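Local coordinates for protein methyltransferase (Thermus thermophilus, PDB 3TMA) that methylates the N2 atom of the guanosine at position 6 of tRNA(Phe), using S-adenosyl-L-methionine as methyl donor, at residues Leu327-Ala336 with Pro346-Leu354; Leu85-Leu94 with Phe124-Arg132. All blocks are in the same frame, centred on the assembly; numbering follows the deposited sequence.

Contact 1: residues Leu327-Ala336 with Pro346-Leu354; sequences LPPGFALRHA and PRVFVLEKL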
ATOM      1  N   LEU A 327      26.951  -5.094  -1.832  1.00 36.01           N
ATOM      2  CA  LEU A 327      26.452  -6.452  -2.100  1.00 36.90           C
ATOM      3  C   LEU A 327      27.581  -7.459  -2.150  1.00 38.37           C
ATOM      4  O   LEU A 327      28.537  -7.253  -2.910  1.00 42.20           O
ATOM      5  CB  LEU A 327      25.751  -6.507  -3.447  1.00 36.23           C
ATOM      6  CG  LEU A 327      24.288  -6.114  -3.561  1.00 38.98           C
ATOM      7  CD1 LEU A 327      23.805  -6.208  -5.019  1.00 39.30           C
ATOM      8  CD2 LEU A 327      23.441  -7.042  -2.665  1.00 37.07           C
ATOM      9  N   PRO A 328      27.473  -8.577  -1.393  1.00 36.51           N
ATOM     10  CA  PRO A 328      28.491  -9.582  -1.648  1.00 37.55           C
ATOM     11  C   PRO A 328      28.211 -10.334  -2.947  1.00 38.38           C
ATOM     12  O   PRO A 328      27.053 -10.388  -3.401  1.00 37.39           O
ATOM     13  CB  PRO A 328      28.408 -10.509  -0.420  1.00 38.42           C
ATOM     14  CG  PRO A 328      27.000 -10.328   0.110  1.00 36.77           C
ATOM     15  CD  PRO A 328      26.669  -8.872  -0.181  1.00 35.55           C
ATOM     16  N   PRO A 329      29.256 -10.919  -3.552  1.00 41.16           N
ATOM     17  CA  PRO A 329      29.090 -11.555  -4.870  1.00 42.09           C
ATOM     18  C   PRO A 329      28.302 -12.896  -4.846  1.00 42.15           C
ATOM     19  O   PRO A 329      27.882 -13.388  -5.903  1.00 43.60           O
ATOM     20  CB  PRO A 329      30.542 -11.749  -5.356  1.00 46.96           C
ATOM     21  CG  PRO A 329      31.391 -11.680  -4.110  1.00 50.02           C
ATOM     22  CD  PRO A 329      30.680 -10.694  -3.216  1.00 45.57           C
ATOM     23  N   GLY A 330      28.079 -13.470  -3.668  1.00 37.71           N
ATOM     24  CA  GLY A 330      27.192 -14.633  -3.567  1.00 39.01           C
ATOM     25  C   GLY A 330      25.699 -14.364  -3.863  1.00 36.20           C
ATOM     26  O   GLY A 330      24.920 -15.306  -3.952  1.00 36.71           O
ATOM     27  N   PHE A 331      25.298 -13.095  -3.922  1.00 35.18           N
ATOM     28  CA  PHE A 331      23.931 -12.704  -4.302  1.00 34.98           C
ATOM     29  C   PHE A 331      23.822 -12.386  -5.793  1.00 37.31           C
ATOM     30  O   PHE A 331      24.722 -11.763  -6.365  1.00 41.02           O
ATOM     31  CB  PHE A 331      23.502 -11.448  -3.496  1.00 31.68           C
ATOM     32  CG  PHE A 331      22.957 -11.753  -2.120  1.00 31.93           C
ATOM     33  CD1 PHE A 331      21.875 -12.620  -1.964  1.00 29.34           C
ATOM     34  CD2 PHE A 331      23.462 -11.105  -0.998  1.00 33.92           C
ATOM     35  CE1 PHE A 331      21.314 -12.843  -0.695  1.00 32.83           C
ATOM     36  CE2 PHE A 331      22.930 -11.332   0.261  1.00 30.97           C
ATOM     37  CZ  PHE A 331      21.857 -12.214   0.422  1.00 33.13           C
ATOM     38  N   ALA A 332      22.688 -12.721  -6.413  1.00 35.27           N
ATOM     39  CA  ALA A 332      22.367 -12.187  -7.717  1.00 36.47           C
ATOM     40  C   ALA A 332      21.277 -11.149  -7.475  1.00 35.70           C
ATOM     41  O   ALA A 332      20.333 -11.376  -6.694  1.00 34.35           O
ATOM     42  CB  ALA A 332      21.848 -13.309  -8.653  1.00 38.10           C
ATOM     43  N   LEU A 333      21.371 -10.044  -8.180  1.00 35.05           N
ATOM     44  CA  LEU A 333      20.342  -9.026  -8.141  1.00 34.85           C
ATOM     45  C   LEU A 333      19.276  -9.425  -9.193  1.00 35.93           C
ATOM     46  O   LEU A 333      19.564  -9.453 -10.369  1.00 37.24           O
ATOM     47  CB  LEU A 333      20.966  -7.639  -8.387  1.00 35.36           C
ATOM     48  CG  LEU A 333      20.016  -6.451  -8.607  1.00 42.53           C
ATOM     49  CD1 LEU A 333      18.981  -6.450  -7.539  1.00 35.42           C
ATOM     50  CD2 LEU A 333      20.810  -5.120  -8.609  1.00 46.46           C
ATOM     51  N   ARG A 334      18.092  -9.855  -8.746  1.00 33.48           N
ATOM     52  CA  ARG A 334      17.123 -10.453  -9.665  1.00 36.06           C
ATOM     53  C   ARG A 334      16.114  -9.440 -10.157  1.00 36.44           C
ATOM     54  O   ARG A 334      15.681  -9.542 -11.286  1.00 39.12           O
ATOM     55  CB  ARG A 334      16.373 -11.613  -9.013  1.00 38.58           C
ATOM     56  CG  ARG A 334      17.241 -12.821  -8.746  1.00 42.63           C
ATOM     57  CD  ARG A 334      17.143 -13.828  -9.905  1.00 57.29           C
ATOM     58  NE  ARG A 334      18.231 -13.695 -10.853  1.00 67.63           N
ATOM     59  CZ  ARG A 334      19.208 -14.586 -11.016  1.00 72.97           C
ATOM     60  NH1 ARG A 334      20.162 -14.345 -11.903  1.00 74.94           N
ATOM     61  NH2 ARG A 334      19.246 -15.709 -10.303  1.00 71.70           N
ATOM     62  N   HIS A 335      15.706  -8.503  -9.304  1.00 32.52           N
ATOM     63  CA  HIS A 335      14.716  -7.471  -9.683  1.00 34.13           C
ATOM     64  C   HIS A 335      15.034  -6.187  -8.941  1.00 31.11           C
ATOM     65  O   HIS A 335      15.434  -6.210  -7.776  1.00 28.45           O
ATOM     66  CB  HIS A 335      13.249  -7.878  -9.279  1.00 33.87           C
ATOM     67  CG  HIS A 335      12.811  -9.205  -9.829  1.00 41.95           C
ATOM     68  ND1 HIS A 335      12.493  -9.399 -11.162  1.00 46.51           N
ATOM     69  CD2 HIS A 335      12.675 -10.418  -9.232  1.00 45.32           C
ATOM     70  CE1 HIS A 335      12.171 -10.669 -11.359  1.00 48.43           C
ATOM     71  NE2 HIS A 335      12.277 -11.311 -10.206  1.00 48.60           N
ATOM     72  N   ALA A 336      14.681  -5.070  -9.551  1.00 29.73           N
ATOM     73  CA  ALA A 336      14.751  -3.799  -8.876  1.00 29.38           C
ATOM     74  C   ALA A 336      13.574  -2.994  -9.415  1.00 31.47           C
ATOM     75  O   ALA A 336      13.236  -3.102 -10.614  1.00 31.39           O
ATOM     76  CB  ALA A 336      16.092  -3.077  -9.209  1.00 32.05           C
ATOM     77  N   PRO A 346      12.072   5.285  -2.688  1.00 29.97           N
ATOM     78  CA  PRO A 346      13.026   4.197  -2.477  1.00 30.00           C
ATOM     79  C   PRO A 346      12.975   3.158  -3.608  1.00 30.02           C
ATOM     80  O   PRO A 346      11.992   3.115  -4.372  1.00 31.00           O
ATOM     81  CB  PRO A 346      12.559   3.570  -1.176  1.00 28.46           C
ATOM     82  CG  PRO A 346      11.116   3.881  -1.097  1.00 29.85           C
ATOM     83  CD  PRO A 346      10.997   5.281  -1.677  1.00 29.52           C
ATOM     84  N   ARG A 347      14.031   2.358  -3.714  1.00 26.37           N
ATOM     85  CA  ARG A 347      14.030   1.199  -4.595  1.00 27.50           C
ATOM     86  C   ARG A 347      13.708  -0.036  -3.771  1.00 28.64           C
ATOM     87  O   ARG A 347      14.043  -0.088  -2.572  1.00 29.43           O
ATOM     88  CB  ARG A 347      15.433   1.052  -5.232  1.00 28.42           C
ATOM     89  CG  ARG A 347      15.612   1.918  -6.498  1.00 29.91           C
ATOM     90  CD  ARG A 347      15.565   3.429  -6.200  1.00 33.53           C
ATOM     91  NE  ARG A 347      15.958   4.190  -7.394  1.00 32.77           N
ATOM     92  CZ  ARG A 347      15.313   5.238  -7.885  1.00 35.84           C
ATOM     93  NH1 ARG A 347      14.379   5.853  -7.166  1.00 30.33           N
ATOM     94  NH2 ARG A 347      15.699   5.750  -9.057  1.00 30.16           N
ATOM     95  N   VAL A 348      13.045  -1.016  -4.382  1.00 27.76           N
ATOM     96  CA  VAL A 348      12.979  -2.380  -3.796  1.00 27.56           C
ATOM     97  C   VAL A 348      13.904  -3.267  -4.646  1.00 27.76           C
ATOM     98  O   VAL A 348      13.801  -3.298  -5.892  1.00 25.96           O
ATOM     99  CB  VAL A 348      11.554  -3.012  -3.815  1.00 30.37           C
ATOM    100  CG1 VAL A 348      11.616  -4.494  -3.314  1.00 28.77           C
ATOM    101  CG2 VAL A 348      10.571  -2.196  -2.902  1.00 32.36           C
ATOM    102  N   PHE A 349      14.823  -3.951  -3.985  1.00 25.69           N
ATOM    103  CA  PHE A 349      15.662  -4.938  -4.686  1.00 26.80           C
ATOM    104  C   PHE A 349      15.284  -6.320  -4.210  1.00 25.78           C
ATOM    105  O   PHE A 349      15.030  -6.486  -3.028  1.00 26.99           O
ATOM    106  CB  PHE A 349      17.132  -4.670  -4.306  1.00 28.03           C
ATOM    107  CG  PHE A 349      17.684  -3.378  -4.893  1.00 32.16           C
ATOM    108  CD1 PHE A 349      17.722  -3.174  -6.259  1.00 37.30           C
ATOM    109  CD2 PHE A 349      18.218  -2.397  -4.081  1.00 42.75           C
ATOM    110  CE1 PHE A 349      18.273  -1.969  -6.831  1.00 37.16           C
ATOM    111  CE2 PHE A 349      18.797  -1.216  -4.657  1.00 45.21           C
ATOM    112  CZ  PHE A 349      18.796  -1.017  -6.028  1.00 36.85           C
ATOM    113  N   VAL A 350      15.210  -7.281  -5.118  1.00 24.83           N
ATOM    114  CA  VAL A 350      15.110  -8.676  -4.746  1.00 25.76           C
ATOM    115  C   VAL A 350      16.436  -9.347  -5.077  1.00 26.12           C
ATOM    116  O   VAL A 350      16.884  -9.312  -6.227  1.00 27.36           O
ATOM    117  CB  VAL A 350      13.945  -9.409  -5.497  1.00 24.16           C
ATOM    118  CG1 VAL A 350      13.838 -10.877  -5.020  1.00 28.71           C
ATOM    119  CG2 VAL A 350      12.626  -8.672  -5.157  1.00 26.83           C
ATOM    120  N   LEU A 351      17.033  -9.967  -4.065  1.00 25.36           N
ATOM    121  CA  LEU A 351      18.300 -10.683  -4.210  1.00 28.58           C
ATOM    122  C   LEU A 351      18.037 -12.167  -4.018  1.00 30.96           C
ATOM    123  O   LEU A 351      17.165 -12.551  -3.228  1.00 34.10           O
ATOM    124  CB  LEU A 351      19.302 -10.208  -3.147  1.00 28.58           C
ATOM    125  CG  LEU A 351      19.397  -8.690  -2.939  1.00 29.10           C
ATOM    126  CD1 LEU A 351      20.142  -8.382  -1.656  1.00 30.83           C
ATOM    127  CD2 LEU A 351      20.045  -7.982  -4.121  1.00 30.78           C
ATOM    128  N   GLU A 352      18.751 -12.996  -4.770  1.00 32.81           N
ATOM    129  CA  GLU A 352      18.688 -14.431  -4.590  1.00 33.81           C
ATOM    130  C   GLU A 352      20.101 -14.947  -4.303  1.00 34.47           C
ATOM    131  O   GLU A 352      21.068 -14.593  -4.990  1.00 33.54           O
ATOM    132  CB  GLU A 352      18.120 -15.138  -5.845  1.00 32.13           C
ATOM    133  CG  GLU A 352      18.085 -16.662  -5.678  1.00 37.24           C
ATOM    134  CD  GLU A 352      17.585 -17.428  -6.919  1.00 52.85           C
ATOM    135  OE1 GLU A 352      17.410 -16.816  -7.992  1.00 53.89           O
ATOM    136  OE2 GLU A 352      17.410 -18.671  -6.830  1.00 58.64           O
ATOM    137  N   LYS A 353      20.224 -15.766  -3.269  1.00 34.00           N
ATOM    138  CA  LYS A 353      21.474 -16.460  -3.046  1.00 35.40           C
ATOM    139  C   LYS A 353      21.720 -17.526  -4.113  1.00 40.04           C
ATOM    140  O   LYS A 353      20.923 -18.471  -4.245  1.00 39.65           O
ATOM    141  CB  LYS A 353      21.461 -17.140  -1.692  1.00 34.40           C
ATOM    142  CG  LYS A 353      22.723 -17.979  -1.445  1.00 36.41           C
ATOM    143  CD  LYS A 353      22.865 -18.255   0.067  1.00 36.19           C
ATOM    144  CE  LYS A 353      24.160 -19.028   0.356  1.00 39.31           C
ATOM    145  NZ  LYS A 353      24.365 -19.203   1.858  1.00 36.47           N
ATOM    146  N   LEU A 354      22.888 -17.447  -4.761  1.00 44.32           N
ATOM    147  CA  LEU A 354      23.257 -18.386  -5.824  1.00 51.59           C
ATOM    148  C   LEU A 354      23.717 -19.724  -5.240  1.00 55.68           C
ATOM    149  O   LEU A 354      24.199 -19.780  -4.092  1.00 57.09           O
ATOM    150  CB  LEU A 354      24.380 -17.795  -6.688  1.00 53.36           C
ATOM    151  CG  LEU A 354      23.986 -16.602  -7.568  1.00 54.26           C
ATOM    152  CD1 LEU A 354      25.237 -15.846  -8.034  1.00 55.72           C
ATOM    153  CD2 LEU A 354      23.164 -17.061  -8.775  1.00 59.10           C
ATOM    154  OXT LEU A 354      23.627 -20.778  -5.898  1.00 60.33           O
TER
HETATM  155  O   HOH W   1      25.784 -17.846  -3.225  1.00 33.48           O

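Contact 2: residues Leu85-Leu94 with Phe124-Arg132; sequences LSREDPLGAL and FTSPEVERR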
ATOM      1  N   LEU A  85     -15.493  14.654 -21.288  1.00 58.93           N
ATOM      2  CA  LEU A  85     -15.917  15.969 -20.860  1.00 62.33           C
ATOM      3  C   LEU A  85     -15.904  16.901 -22.047  1.00 67.51           C
ATOM      4  O   LEU A  85     -14.920  16.962 -22.791  1.00 68.54           O
ATOM      5  CB  LEU A  85     -15.001  16.500 -19.754  1.00 60.32           C
ATOM      6  CG  LEU A  85     -15.653  17.359 -18.665  1.00 59.77           C
ATOM      7  CD1 LEU A  85     -17.089  16.928 -18.325  1.00 54.81           C
ATOM      8  CD2 LEU A  85     -14.770  17.378 -17.423  1.00 54.03           C
ATOM      9  N   SER A  86     -17.096  17.483 -22.127  1.00 71.21           N
ATOM     10  CA  SER A  86     -17.585  18.386 -23.110  1.00 76.10           C
ATOM     11  C   SER A  86     -17.035  19.704 -22.671  1.00 76.84           C
ATOM     12  O   SER A  86     -17.191  20.181 -21.552  1.00 75.07           O
ATOM     13  CB  SER A  86     -19.114  18.413 -23.118  1.00 77.62           C
ATOM     14  OG  SER A  86     -19.623  18.895 -21.888  1.00 78.97           O
ATOM     15  N   ARG A  87     -16.289  20.262 -23.640  1.00 79.47           N
ATOM     16  CA  ARG A  87     -15.443  21.481 -23.566  1.00 79.91           C
ATOM     17  C   ARG A  87     -16.251  22.739 -23.594  1.00 79.38           C
ATOM     18  O   ARG A  87     -15.874  23.781 -23.104  1.00 78.81           O
ATOM     19  CB  ARG A  87     -14.549  21.582 -24.777  1.00 84.76           C
ATOM     20  CG  ARG A  87     -13.798  20.381 -25.163  1.00 88.85           C
ATOM     21  CD  ARG A  87     -12.364  20.749 -25.460  1.00 97.33           C
ATOM     22  NE  ARG A  87     -11.463  19.620 -25.273  1.00100.73           N
ATOM     23  CZ  ARG A  87     -10.979  18.897 -26.272  1.00104.03           C
ATOM     24  NH1 ARG A  87     -11.316  19.209 -27.510  1.00106.80           N
ATOM     25  NH2 ARG A  87     -10.163  17.876 -26.033  1.00100.81           N
ATOM     26  N   GLU A  88     -17.353  22.623 -24.275  1.00 77.59           N
ATOM     27  CA  GLU A  88     -18.551  23.379 -23.950  1.00 76.07           C
ATOM     28  C   GLU A  88     -18.992  23.054 -22.507  1.00 71.17           C
ATOM     29  O   GLU A  88     -19.214  21.889 -22.170  1.00 68.96           O
ATOM     30  CB  GLU A  88     -19.672  23.026 -24.947  1.00 77.61           C
ATOM     31  CG  GLU A  88     -19.446  23.568 -26.363  0.50 81.90           C
ATOM     32  CD  GLU A  88     -20.699  23.535 -27.238  0.50 84.39           C
ATOM     33  OE1 GLU A  88     -21.784  23.936 -26.767  0.50 83.41           O
ATOM     34  OE2 GLU A  88     -20.590  23.140 -28.416  0.50 87.98           O
ATOM     35  N   ASP A  89     -19.050  24.079 -21.656  1.00 68.37           N
ATOM     36  CA  ASP A  89     -19.670  23.992 -20.334  1.00 63.24           C
ATOM     37  C   ASP A  89     -19.305  22.728 -19.546  1.00 56.97           C
ATOM     38  O   ASP A  89     -20.175  21.923 -19.207  1.00 53.57           O
ATOM     39  CB  ASP A  89     -21.190  24.143 -20.463  1.00 65.45           C
ATOM     40  CG  ASP A  89     -21.898  24.190 -19.107  1.00 68.51           C
ATOM     41  OD1 ASP A  89     -21.261  24.555 -18.080  1.00 70.45           O
ATOM     42  OD2 ASP A  89     -23.102  23.844 -19.071  1.00 72.56           O
ATOM     43  N   PRO A  90     -18.010  22.542 -19.257  1.00 53.58           N
ATOM     44  CA  PRO A  90     -17.634  21.321 -18.566  1.00 49.55           C
ATOM     45  C   PRO A  90     -18.241  21.226 -17.164  1.00 46.20           C
ATOM     46  O   PRO A  90     -18.625  20.122 -16.741  1.00 43.53           O
ATOM     47  CB  PRO A  90     -16.088  21.376 -18.515  1.00 49.54           C
ATOM     48  CG  PRO A  90     -15.721  22.807 -18.907  1.00 51.86           C
ATOM     49  CD  PRO A  90     -16.845  23.269 -19.797  1.00 56.42           C
ATOM     50  N   LEU A  91     -18.378  22.347 -16.459  1.00 44.19           N
ATOM     51  CA  LEU A  91     -18.981  22.278 -15.108  1.00 43.82           C
ATOM     52  C   LEU A  91     -20.454  21.861 -15.161  1.00 43.06           C
ATOM     53  O   LEU A  91     -20.901  21.075 -14.330  1.00 39.72           O
ATOM     54  CB  LEU A  91     -18.803  23.563 -14.290  1.00 43.10           C
ATOM     55  CG  LEU A  91     -17.348  24.018 -14.053  1.00 46.22           C
ATOM     56  CD1 LEU A  91     -17.249  25.415 -13.401  1.00 47.90           C
ATOM     57  CD2 LEU A  91     -16.576  22.978 -13.234  1.00 43.94           C
ATOM     58  N   GLY A  92     -21.195  22.404 -16.124  1.00 44.90           N
ATOM     59  CA  GLY A  92     -22.591  22.013 -16.347  1.00 45.57           C
ATOM     60  C   GLY A  92     -22.709  20.522 -16.663  1.00 45.25           C
ATOM     61  O   GLY A  92     -23.575  19.837 -16.118  1.00 43.58           O
ATOM     62  N   ALA A  93     -21.799  20.006 -17.480  1.00 43.91           N
ATOM     63  CA  ALA A  93     -21.858  18.597 -17.850  1.00 44.56           C
ATOM     64  C   ALA A  93     -21.600  17.699 -16.640  1.00 41.43           C
ATOM     65  O   ALA A  93     -22.290  16.697 -16.465  1.00 39.91           O
ATOM     66  CB  ALA A  93     -20.895  18.296 -18.970  1.00 46.00           C
ATOM     67  N   LEU A  94     -20.657  18.082 -15.766  1.00 39.45           N
ATOM     68  CA  LEU A  94     -20.397  17.315 -14.542  1.00 36.42           C
ATOM     69  C   LEU A  94     -21.604  17.313 -13.617  1.00 36.08           C
ATOM     70  O   LEU A  94     -21.906  16.295 -12.981  1.00 34.87           O
ATOM     71  CB  LEU A  94     -19.159  17.821 -13.774  1.00 35.35           C
ATOM     72  CG  LEU A  94     -17.801  17.622 -14.469  1.00 37.75           C
ATOM     73  CD1 LEU A  94     -16.731  18.506 -13.849  1.00 35.77           C
ATOM     74  CD2 LEU A  94     -17.345  16.157 -14.447  1.00 37.61           C
ATOM     75  N   PHE A 124     -11.060  25.192 -15.318  1.00 51.52           N
ATOM     76  CA  PHE A 124     -11.696  25.286 -13.990  1.00 48.72           C
ATOM     77  C   PHE A 124     -10.769  24.645 -12.941  1.00 46.53           C
ATOM     78  O   PHE A 124      -9.919  23.822 -13.294  1.00 43.26           O
ATOM     79  CB  PHE A 124     -13.045  24.548 -13.982  1.00 46.05           C
ATOM     80  CG  PHE A 124     -12.957  23.119 -14.476  1.00 43.64           C
ATOM     81  CD1 PHE A 124     -12.562  22.098 -13.625  1.00 40.03           C
ATOM     82  CD2 PHE A 124     -13.241  22.814 -15.803  1.00 42.61           C
ATOM     83  CE1 PHE A 124     -12.454  20.790 -14.081  1.00 41.68           C
ATOM     84  CE2 PHE A 124     -13.131  21.518 -16.275  1.00 43.59           C
ATOM     85  CZ  PHE A 124     -12.757  20.498 -15.410  1.00 44.06           C
ATOM     86  N   THR A 125     -10.990  24.956 -11.657  1.00 44.05           N
ATOM     87  CA  THR A 125     -10.229  24.339 -10.568  1.00 42.10           C
ATOM     88  C   THR A 125     -11.024  23.257  -9.847  1.00 38.92           C
ATOM     89  O   THR A 125     -12.263  23.174  -9.989  1.00 36.59           O
ATOM     90  CB  THR A 125      -9.837  25.420  -9.525  1.00 43.85           C
ATOM     91  OG1 THR A 125     -11.041  25.946  -8.944  1.00 43.55           O
ATOM     92  CG2 THR A 125      -9.018  26.572 -10.202  1.00 44.69           C
ATOM     93  N   SER A 126     -10.342  22.478  -9.008  1.00 36.36           N
ATOM     94  CA  SER A 126     -11.014  21.417  -8.259  1.00 35.93           C
ATOM     95  C   SER A 126     -12.067  21.964  -7.277  1.00 35.19           C
ATOM     96  O   SER A 126     -13.172  21.439  -7.205  1.00 33.37           O
ATOM     97  CB  SER A 126      -9.994  20.542  -7.519  1.00 36.30           C
ATOM     98  OG  SER A 126      -9.209  19.857  -8.481  1.00 40.87           O
ATOM     99  N   PRO A 127     -11.732  23.037  -6.530  1.00 36.93           N
ATOM    100  CA  PRO A 127     -12.776  23.638  -5.688  1.00 38.28           C
ATOM    101  C   PRO A 127     -14.043  24.058  -6.464  1.00 37.77           C
ATOM    102  O   PRO A 127     -15.143  23.893  -5.931  1.00 39.39           O
ATOM    103  CB  PRO A 127     -12.081  24.851  -5.070  1.00 38.93           C
ATOM    104  CG  PRO A 127     -10.670  24.434  -4.986  1.00 42.73           C
ATOM    105  CD  PRO A 127     -10.427  23.675  -6.298  1.00 38.96           C
ATOM    106  N   GLU A 128     -13.927  24.549  -7.698  1.00 37.96           N
ATOM    107  CA  GLU A 128     -15.158  24.862  -8.498  1.00 38.18           C
ATOM    108  C   GLU A 128     -16.052  23.628  -8.746  1.00 36.80           C
ATOM    109  O   GLU A 128     -17.310  23.722  -8.756  1.00 35.09           O
ATOM    110  CB  GLU A 128     -14.812  25.473  -9.851  1.00 40.52           C
ATOM    111  CG  GLU A 128     -14.464  26.947  -9.818  1.00 52.25           C
ATOM    112  CD  GLU A 128     -14.048  27.469 -11.198  1.00 63.46           C
ATOM    113  OE1 GLU A 128     -12.922  27.152 -11.642  1.00 63.30           O
ATOM    114  OE2 GLU A 128     -14.849  28.173 -11.852  1.00 68.37           O
ATOM    115  N   VAL A 129     -15.404  22.501  -9.041  1.00 34.54           N
ATOM    116  CA  VAL A 129     -16.098  21.246  -9.273  1.00 32.63           C
ATOM    117  C   VAL A 129     -16.795  20.830  -7.980  1.00 33.53           C
ATOM    118  O   VAL A 129     -17.956  20.419  -7.998  1.00 32.74           O
ATOM    119  CB  VAL A 129     -15.116  20.130  -9.714  1.00 32.93           C
ATOM    120  CG1 VAL A 129     -15.827  18.760  -9.752  1.00 28.58           C
ATOM    121  CG2 VAL A 129     -14.528  20.422 -11.124  1.00 32.90           C
ATOM    122  N   GLU A 130     -16.076  20.893  -6.858  1.00 31.73           N
ATOM    123  CA  GLU A 130     -16.681  20.558  -5.568  1.00 31.78           C
ATOM    124  C   GLU A 130     -17.894  21.418  -5.258  1.00 32.51           C
ATOM    125  O   GLU A 130     -18.926  20.927  -4.756  1.00 32.19           O
ATOM    126  CB  GLU A 130     -15.653  20.627  -4.432  1.00 29.69           C
ATOM    127  CG  GLU A 130     -14.500  19.592  -4.664  1.00 34.17           C
ATOM    128  CD  GLU A 130     -13.332  19.733  -3.647  1.00 43.93           C
ATOM    129  OE1 GLU A 130     -13.391  20.655  -2.814  1.00 46.55           O
ATOM    130  OE2 GLU A 130     -12.350  18.933  -3.698  1.00 45.43           O
ATOM    131  N   ARG A 131     -17.808  22.697  -5.530  1.00 32.30           N
ATOM    132  CA  ARG A 131     -18.951  23.547  -5.217  0.50 34.25           C
ATOM    133  C   ARG A 131     -20.140  23.227  -6.108  1.00 35.36           C
ATOM    134  O   ARG A 131     -21.254  23.046  -5.617  1.00 36.58           O
ATOM    135  CB  ARG A 131     -18.614  25.031  -5.295  0.50 34.14           C
ATOM    136  CG  ARG A 131     -19.854  25.926  -5.246  0.50 35.71           C
ATOM    137  CD  ARG A 131     -19.448  27.331  -4.903  0.50 37.80           C
ATOM    138  NE  ARG A 131     -18.842  28.026  -6.026  0.50 32.03           N
ATOM    139  CZ  ARG A 131     -19.526  28.781  -6.880  0.50 40.23           C
ATOM    140  NH1 ARG A 131     -18.883  29.451  -7.840  0.50 38.16           N
ATOM    141  NH2 ARG A 131     -20.851  28.917  -6.736  0.50 34.58           N
ATOM    142  N   ARG A 132     -19.911  23.158  -7.422  1.00 36.91           N
ATOM    143  CA  ARG A 132     -21.020  22.942  -8.364  1.00 38.30           C
ATOM    144  C   ARG A 132     -21.712  21.554  -8.143  1.00 36.07           C
ATOM    145  O   ARG A 132     -22.932  21.461  -7.994  1.00 35.45           O
ATOM    146  CB  ARG A 132     -20.519  23.060  -9.807  1.00 41.69           C
ATOM    147  CG  ARG A 132     -21.605  22.695 -10.870  1.00 46.94           C
ATOM    148  CD  ARG A 132     -22.540  23.900 -11.156  1.00 53.06           C
ATOM    149  NE  ARG A 132     -21.760  25.012 -11.692  1.00 54.30           N
ATOM    150  CZ  ARG A 132     -21.792  25.387 -12.967  1.00 57.09           C
ATOM    151  NH1 ARG A 132     -22.601  24.765 -13.826  1.00 53.67           N
ATOM    152  NH2 ARG A 132     -20.999  26.361 -13.385  1.00 58.09           N
TER

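Contact 1: residues Leu327-Ala336 with Pro346-Leu354
Leu351 is the apolar centre of this antiparallel pairing. Its CB packs on Phe331 CD1 at 3.7 Å and its CD1 lies over the centre of the phenyl ring, while the same methyl meets Leu327 CD2. On that face Leu333 CD1 continues the row to Phe349 CD1 at 3.7 Å, and Ala336 CB abuts the edge of the Phe349 ring. Helices 290-305 and 320-326 close over this side, Leu304 against Phe331 and Lys324 against Phe349.

The other face is looser and more polar. Arg334 NH2 reaches Glu352 OE1 at 3.2 Å, within the guanidinium plane but from above the carboxylate plane; bends at chi2 and chi3 fold the arginine back so that its guanidinium lies over Ala332 CB. His335 merely lies alongside Val350.

Between the faces, Arg334 N (2.8 Å) and, weakly, His335 N both donate to Val350 O, a classic beta bulge in the terminal hairpin of the Rossmann-fold methyltransferase sheet. At the chain terminus Leu354 N still donates to Gly330 O, and a water donates to both Gly330 O and Leu354 O. The chemistry implies a hairpin held by backbone bonds and the apolar row along the Leu351 face, its single cross-strand salt bridge probably weakened by solvent.

Contact 2: residues Leu85-Leu94 with Phe124-Arg132
Apolar contacts dominate where Leu91 meets Phe124. Leu91 CD2 sits over one face of the phenyl ring, 4.3 Å from its centroid and 27° off the normal, a CH-pi contact in which the two side chains run past each other in opposite directions. The ring owes its place to a chi1 of 53°, which sets CG between the backbone N and the carbonyl carbon. Pro90 CB comes obliquely to Phe124 CE2 at 3.7 Å, and Leu85 CD2 approaches CZ of the same ring more distantly. Deeper in, Val129 CG2 touches both Leu91 CD2, at 3.9 Å, and Leu94 CD1.

These residues belong to the THUMP domain, where helices 90-99 and 126-141 pack side by side, the axes of their short segments 10.0 Å apart at closest approach and inclined at 42°, on one side of a mixed sheet. Val156 of strand 152-159 lies beneath both Leu94 and Val129.

Cross-helix polar contact is slight, with no hydrogen bond between the segments. Arg132, bent at chi2 and chi3, lays a guanidinium face on Leu91 CB, which stands 3.6 Å above the plane and toward its rim. The Arg132 charge lies near Asp89 but beyond salt-bridge distance, whereas Asp89 does form a salt bridge with Arg96.

Capping bonds stay within each segment. Asp89 OD1 accepts from Gly92 N at 2.9 Å, met from above the carboxylate plane. Thr125 and Glu128 form a capping box: Thr125 N donates to Glu128 OE1 at 2.9 Å, and Glu128 N returns a weak bond to Thr125 OG1.

How the contacts relate
The two contacts share no element and stand in different domains, their centres about 49 Å apart and on opposite sides of the chain's centre. Contact 1 pairs neighbouring strands at one border of the methyltransferase sheet; contact 2 sets two helices against each other on a face of the THUMP sheet. Both are partly buried. In contact 1 the salt bridge lies on the sheet face away from the helix-covered row; in contact 2 the charged Arg132 flanks the apolar centre. Strands 331-338 and 347-353 are bound directly by backbone hydrogen bonds, whereas the helices of contact 2 spend theirs internally and meet chiefly through side chains, with no hydrogen bond between the segments.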